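PDB 4J32: putative cytoplasmic protein from Salmonella enterica subsp. enterica serovar Typhimurium, which is probably a papain-like cysteine peptidase that cleaves peptidoglycan as a type VI secretion effector and is held here by its immunity protein Tai4. Local coordinates for residues 24-29 and 148-153; 55-60 and 138-143. All coordinates share one frame; numbering follows the deposited sequence. Where two conformers were deposited one is given.

Contact 1: 24-29 and 148-153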
loop_
_atom_site.group_PDB
_atom_site.type_symbol
_atom_site.label_atom_id
_atom_site.label_comp_id
_atom_site.label_asym_id
_atom_site.label_seq_id
_atom_site.Cartn_x
_atom_site.Cartn_y
_atom_site.Cartn_z
ATOM N N LEU A 24 25.447 -10.505 30.105
ATOM C CA LEU A 24 25.245 -11.898 29.737
ATOM C C LEU A 24 23.820 -12.136 29.223
ATOM O O LEU A 24 23.606 -12.814 28.208
ATOM C CB LEU A 24 25.521 -12.789 30.971
ATOM C CG LEU A 24 25.357 -14.298 30.927
ATOM C CD1 LEU A 24 26.096 -14.874 32.150
ATOM C CD2 LEU A 24 23.891 -14.760 30.907
ATOM N N ALA A 25 22.836 -11.643 29.951
ATOM C CA ALA A 25 21.436 -11.907 29.573
ATOM C C ALA A 25 21.116 -11.253 28.207
ATOM O O ALA A 25 20.483 -11.853 27.344
ATOM C CB ALA A 25 20.488 -11.369 30.649
ATOM N N PHE A 26 21.599 -10.031 28.017
ATOM C CA PHE A 26 21.372 -9.318 26.740
ATOM C C PHE A 26 21.854 -10.139 25.542
ATOM O O PHE A 26 21.156 -10.229 24.520
ATOM C CB PHE A 26 22.035 -7.939 26.745
ATOM C CG PHE A 26 21.567 -7.044 25.590
ATOM C CD1 PHE A 26 20.570 -6.096 25.789
ATOM C CD2 PHE A 26 22.096 -7.224 24.304
ATOM C CE1 PHE A 26 20.123 -5.278 24.725
ATOM C CE2 PHE A 26 21.649 -6.419 23.219
ATOM C CZ PHE A 26 20.662 -5.467 23.443
ATOM N N ARG A 27 23.042 -10.733 25.656
ATOM C CA ARG A 27 23.588 -11.555 24.596
ATOM C C ARG A 27 22.645 -12.676 24.156
ATOM O O ARG A 27 22.567 -12.980 22.961
ATOM C CB ARG A 27 24.949 -12.129 25.017
ATOM C CG ARG A 27 25.670 -12.897 23.919
ATOM C CD ARG A 27 26.992 -13.464 24.411
ATOM N NE ARG A 27 27.958 -12.423 24.724
ATOM C CZ ARG A 27 28.445 -12.187 25.941
ATOM N NH1 ARG A 27 28.071 -12.944 26.975
ATOM N NH2 ARG A 27 29.345 -11.236 26.106
ATOM N N LYS A 28 21.909 -13.268 25.103
ATOM C CA LYS A 28 21.008 -14.390 24.783
ATOM C C LYS A 28 19.929 -13.977 23.785
ATOM O O LYS A 28 19.383 -14.820 23.074
ATOM C CB LYS A 28 20.327 -14.956 26.032
ATOM C CG LYS A 28 21.267 -15.322 27.212
ATOM C CD LYS A 28 22.515 -16.104 26.830
ATOM C CE LYS A 28 22.235 -17.547 26.470
ATOM N NZ LYS A 28 23.540 -18.297 26.302
ATOM N N VAL A 29 19.618 -12.687 23.768
ATOM C CA VAL A 29 18.583 -12.161 22.866
ATOM C C VAL A 29 19.105 -11.149 21.847
ATOM O O VAL A 29 18.310 -10.439 21.226
ATOM C CB VAL A 29 17.359 -11.587 23.667
ATOM C CG1 VAL A 29 16.615 -12.715 24.388
ATOM C CG2 VAL A 29 17.798 -10.482 24.668
ATOM N N CYS A 148 27.993 -0.495 22.714
ATOM C CA CYS A 148 26.662 -0.951 23.121
ATOM C C CYS A 148 26.584 -2.459 22.937
ATOM O O CYS A 148 27.313 -3.025 22.134
ATOM C CB CYS A 148 25.558 -0.319 22.279
ATOM S SG CYS A 148 25.478 1.488 22.443
ATOM N N SER A 149 25.669 -3.079 23.667
ATOM C CA SER A 149 25.483 -4.535 23.615
ATOM C C SER A 149 24.879 -4.983 22.279
ATOM O O SER A 149 25.027 -6.142 21.893
ATOM C CB SER A 149 24.599 -4.977 24.773
ATOM O OG SER A 149 23.430 -4.172 24.866
ATOM N N ASP A 150 24.189 -4.075 21.582
ATOM C CA ASP A 150 23.635 -4.399 20.262
ATOM C C ASP A 150 24.352 -3.687 19.130
ATOM O O ASP A 150 23.806 -3.550 18.026
ATOM C CB ASP A 150 22.114 -4.141 20.210
ATOM C CG ASP A 150 21.736 -2.714 20.597
ATOM O OD1 ASP A 150 22.598 -1.932 21.042
ATOM O OD2 ASP A 150 20.545 -2.384 20.441
ATOM N N GLN A 151 25.585 -3.251 19.389
ATOM C CA GLN A 151 26.370 -2.521 18.394
ATOM C C GLN A 151 26.367 -3.232 17.041
ATOM O O GLN A 151 26.339 -2.590 15.993
ATOM C CB GLN A 151 27.800 -2.252 18.888
ATOM C CG GLN A 151 28.475 -1.119 18.116
ATOM C CD GLN A 151 29.079 -0.037 18.998
ATOM O OE1 GLN A 151 28.447 0.476 19.940
ATOM N NE2 GLN A 151 30.305 0.356 18.663
ATOM N N CYS A 152 26.333 -4.560 17.111
ATOM C CA CYS A 152 26.332 -5.393 15.912
ATOM C C CYS A 152 25.099 -5.158 15.032
ATOM O O CYS A 152 25.167 -5.374 13.815
ATOM C CB CYS A 152 26.485 -6.880 16.264
ATOM S SG CYS A 152 24.938 -7.798 16.464
ATOM N N HIS A 153 24.001 -4.685 15.623
ATOM C CA HIS A 153 22.787 -4.332 14.883
ATOM C C HIS A 153 22.701 -2.825 14.604
ATOM O O HIS A 153 21.916 -2.399 13.753
ATOM C CB HIS A 153 21.531 -4.786 15.642
ATOM C CG HIS A 153 21.579 -6.211 16.091
ATOM N ND1 HIS A 153 21.392 -7.271 15.228
ATOM C CD2 HIS A 153 21.805 -6.753 17.309
ATOM C CE1 HIS A 153 21.493 -8.406 15.899
ATOM N NE2 HIS A 153 21.751 -8.118 17.162
#
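Phe26, on helix 19-28, faces a turn in the loop that follows strand 138-143; the backbones come closest where its CA stands 7.0 Å from that of Ser149. With CG anti to the backbone N (chi1 -167°), the ring extends from the helix so that one face meets Ser149. Ser149 CB lies 3.7 Å from the centroid of the Phe26 ring, 25° off the normal, a CH-pi contact. Ser149 OG goes further inward, 3.1 Å above the ring plane and over its centre, with Phe26 CE2 at 3.3 Å. Asp150 takes the edge instead: its CB meets Phe26 CZ at 3.8 Å, and its carboxylate plane stands 81° from that of the ring.

The turn is type I, Cys148 to Gln151, and Gln151 helps to close it from its side chain: Cys148 N donates to Gln151 OE1 over 3.0 Å, almost straight, though the donor lies well above the carbonyl plane. Cys148 and Cys152, a disulfide in another structure of this protein, are not joined here.

No hydrogen bond crosses between helix and turn, and the polar ends look elsewhere, to strand 138-143. Ser149 OG bonds Leu142 N and, weakly, Thr141 OG1; Asp150 OD2 bonds His139 NE2. Thr141 and Leu142 also touch the phenyl ring, while Arg60 brings helix 57-67 against it. The contact therefore has divided chemistry: the aromatic ring supplies an apolar face and edge, while the polar ends of the serine and the aspartate find their partners on the strand, which probably helps to fix their rotation.

Contact 2: 55-60 and 138-143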
loop_
_atom_site.group_PDB
_atom_site.type_symbol
_atom_site.label_atom_id
_atom_site.label_comp_id
_atom_site.label_asym_id
_atom_site.label_seq_id
_atom_site.Cartn_x
_atom_site.Cartn_y
_atom_site.Cartn_z
ATOM N N ASN A 55 10.506 -4.283 16.314
ATOM C CA ASN A 55 11.601 -3.609 17.041
ATOM C C ASN A 55 11.895 -4.372 18.338
ATOM O O ASN A 55 11.125 -4.294 19.297
ATOM C CB ASN A 55 11.280 -2.142 17.354
ATOM C CG ASN A 55 12.489 -1.400 17.955
ATOM O OD1 ASN A 55 13.536 -2.015 18.218
ATOM N ND2 ASN A 55 12.357 -0.090 18.148
ATOM N N ALA A 56 12.991 -5.125 18.334
ATOM C CA ALA A 56 13.331 -5.973 19.498
ATOM C C ALA A 56 13.913 -5.207 20.682
ATOM O O ALA A 56 13.998 -5.754 21.796
ATOM C CB ALA A 56 14.254 -7.124 19.071
ATOM N N CYS A 57 14.275 -3.943 20.456
ATOM C CA CYS A 57 14.911 -3.105 21.476
ATOM C C CYS A 57 14.266 -3.245 22.888
ATOM O O CYS A 57 14.946 -3.686 23.824
ATOM C CB CYS A 57 15.017 -1.645 21.009
ATOM S SG CYS A 57 15.327 -0.500 22.381
ATOM N N PRO A 58 12.961 -2.901 23.048
ATOM C CA PRO A 58 12.414 -2.977 24.405
ATOM C C PRO A 58 12.218 -4.399 24.929
ATOM O O PRO A 58 12.220 -4.621 26.149
ATOM C CB PRO A 58 11.065 -2.241 24.292
ATOM C CG PRO A 58 10.670 -2.393 22.859
ATOM C CD PRO A 58 11.980 -2.351 22.088
ATOM N N ILE A 59 12.068 -5.347 24.008
ATOM C CA ILE A 59 11.897 -6.741 24.391
ATOM C C ILE A 59 13.224 -7.272 24.931
ATOM O O ILE A 59 13.245 -8.017 25.920
ATOM C CB ILE A 59 11.376 -7.581 23.205
ATOM C CG1 ILE A 59 10.031 -7.000 22.707
ATOM C CG2 ILE A 59 11.217 -9.096 23.625
ATOM C CD1 ILE A 59 9.473 -7.608 21.379
ATOM N N ARG A 60 14.338 -6.882 24.302
ATOM C CA ARG A 60 15.634 -7.322 24.840
ATOM C C ARG A 60 15.896 -6.738 26.235
ATOM O O ARG A 60 16.372 -7.444 27.124
ATOM C CB ARG A 60 16.794 -6.983 23.910
ATOM C CG ARG A 60 16.721 -7.573 22.483
ATOM C CD ARG A 60 18.012 -7.231 21.728
ATOM N NE ARG A 60 17.970 -7.713 20.349
ATOM C CZ ARG A 60 17.853 -6.925 19.286
ATOM N NH1 ARG A 60 17.781 -5.591 19.415
ATOM N NH2 ARG A 60 17.798 -7.468 18.082
ATOM N N GLY A 138 13.871 7.156 20.094
ATOM C CA GLY A 138 15.128 6.863 20.766
ATOM C C GLY A 138 15.404 5.390 20.849
ATOM O O GLY A 138 14.764 4.594 20.154
ATOM N N HIS A 139 16.369 5.038 21.697
ATOM C CA HIS A 139 16.849 3.660 21.796
ATOM C C HIS A 139 17.271 3.441 23.247
ATOM O O HIS A 139 17.649 4.403 23.935
ATOM C CB HIS A 139 18.051 3.441 20.865
ATOM C CG HIS A 139 18.311 1.998 20.555
ATOM N ND1 HIS A 139 17.462 1.237 19.778
ATOM C CD2 HIS A 139 19.321 1.175 20.927
ATOM C CE1 HIS A 139 17.942 0.007 19.680
ATOM N NE2 HIS A 139 19.066 -0.057 20.377
ATOM N N VAL A 140 17.165 2.197 23.700
ATOM C CA VAL A 140 17.576 1.791 25.054
ATOM C C VAL A 140 18.403 0.529 24.895
ATOM O O VAL A 140 17.962 -0.422 24.229
ATOM C CB VAL A 140 16.388 1.370 25.969
ATOM C CG1 VAL A 140 16.836 1.328 27.456
ATOM C CG2 VAL A 140 15.171 2.239 25.781
ATOM N N THR A 141 19.594 0.513 25.491
ATOM C CA THR A 141 20.472 -0.664 25.381
ATOM C C THR A 141 21.470 -0.704 26.557
ATOM O O THR A 141 21.364 0.103 27.479
ATOM C CB THR A 141 21.190 -0.729 23.993
ATOM O OG1 THR A 141 21.792 -2.023 23.804
ATOM C CG2 THR A 141 22.210 0.359 23.843
ATOM N N LEU A 142 22.404 -1.654 26.527
ATOM C CA LEU A 142 23.477 -1.676 27.515
ATOM C C LEU A 142 24.740 -1.105 26.904
ATOM O O LEU A 142 24.919 -1.111 25.681
ATOM C CB LEU A 142 23.747 -3.107 28.017
ATOM C CG LEU A 142 22.540 -3.825 28.632
ATOM C CD1 LEU A 142 23.007 -5.179 29.085
ATOM C CD2 LEU A 142 21.982 -3.047 29.811
ATOM N N TRP A 143 25.599 -0.598 27.778
ATOM C CA TRP A 143 26.824 0.082 27.400
ATOM C C TRP A 143 27.904 -0.388 28.358
ATOM O O TRP A 143 27.717 -0.342 29.588
ATOM C CB TRP A 143 26.587 1.611 27.494
ATOM C CG TRP A 143 27.817 2.460 27.419
ATOM C CD1 TRP A 143 28.484 3.035 28.474
ATOM C CD2 TRP A 143 28.535 2.838 26.238
ATOM N NE1 TRP A 143 29.568 3.761 28.009
ATOM C CE2 TRP A 143 29.616 3.655 26.645
ATOM C CE3 TRP A 143 28.352 2.588 24.870
ATOM C CZ2 TRP A 143 30.525 4.206 25.733
ATOM C CZ3 TRP A 143 29.255 3.135 23.966
ATOM C CH2 TRP A 143 30.322 3.939 24.405
HETATM O O HOH W 1 14.778 1.906 18.955
HETATM O O HOH W 2 17.613 -3.097 24.075
#
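Cys57 meets His139 and Val140 where helix 57-67 packs against strand 138-143, outermost in its sheet within this chain, with the CA atoms of Cys57 and Val140 6.6 Å apart. Starting at the root of the cysteine side chain, CB rests against the imidazole, 3.6 Å from His139 CE1. From there SG runs anti to the backbone N (chi1 163°), which carries it over the ring: it lies above one face of His139, 4.0 Å from the centroid and displaced toward the rim. The same sulfur reaches the strand backbone, where Val140 N donates to Cys57 SG over 3.5 Å at 157°; Val140 O is also close, at 3.2 Å from SG.

A cysteine at the start of a helix, packed on a histidine of an antiparallel sheet, is the arrangement of papain-like NlpC/P60 enzymes. Cys57 and His139 are thus probably the catalytic pair, with Asp150 as the likely third member of the triad.

The backbone of Cys57 is held as well. Asn55 OD1 accepts from Cys57 N at 3.0 Å, a capping bond, and water 2 donates to both Cys57 O and Val140 O. Water 1 lies in the plane of the imidazole, 2.9 Å from His139 ND1; it donates to Gly138 O and accepts from Asn55 ND2, so one water links Asn55 of segment 55-60 to Gly138 and His139 of segment 138-143. Ser72 of the neighbouring immunity protein chain packs on both Asn55 and His139.

Strand 138-143 is the shared element: it gives contact 2 its histidine and, through Thr141 and Leu142 as well as His139, meets the turn of contact 1. The centres of the two contacts lie 9 Å apart, and one direct join is Asp150 OD2 to His139 NE2 at 2.8 Å, with Asp150 OD1 to Thr141 OG1 at 2.9 Å as a weaker second tie. If Cys57, His139 and Asp150 form the catalytic triad, as the papain-like fold suggests, contact 1 contributes the aspartate, and Phe26 is a second-shell neighbour whose ring edge lies against Asp150 CB. The bound Tai4 chain reaches residues of contact 2 and touches neither segment of contact 1.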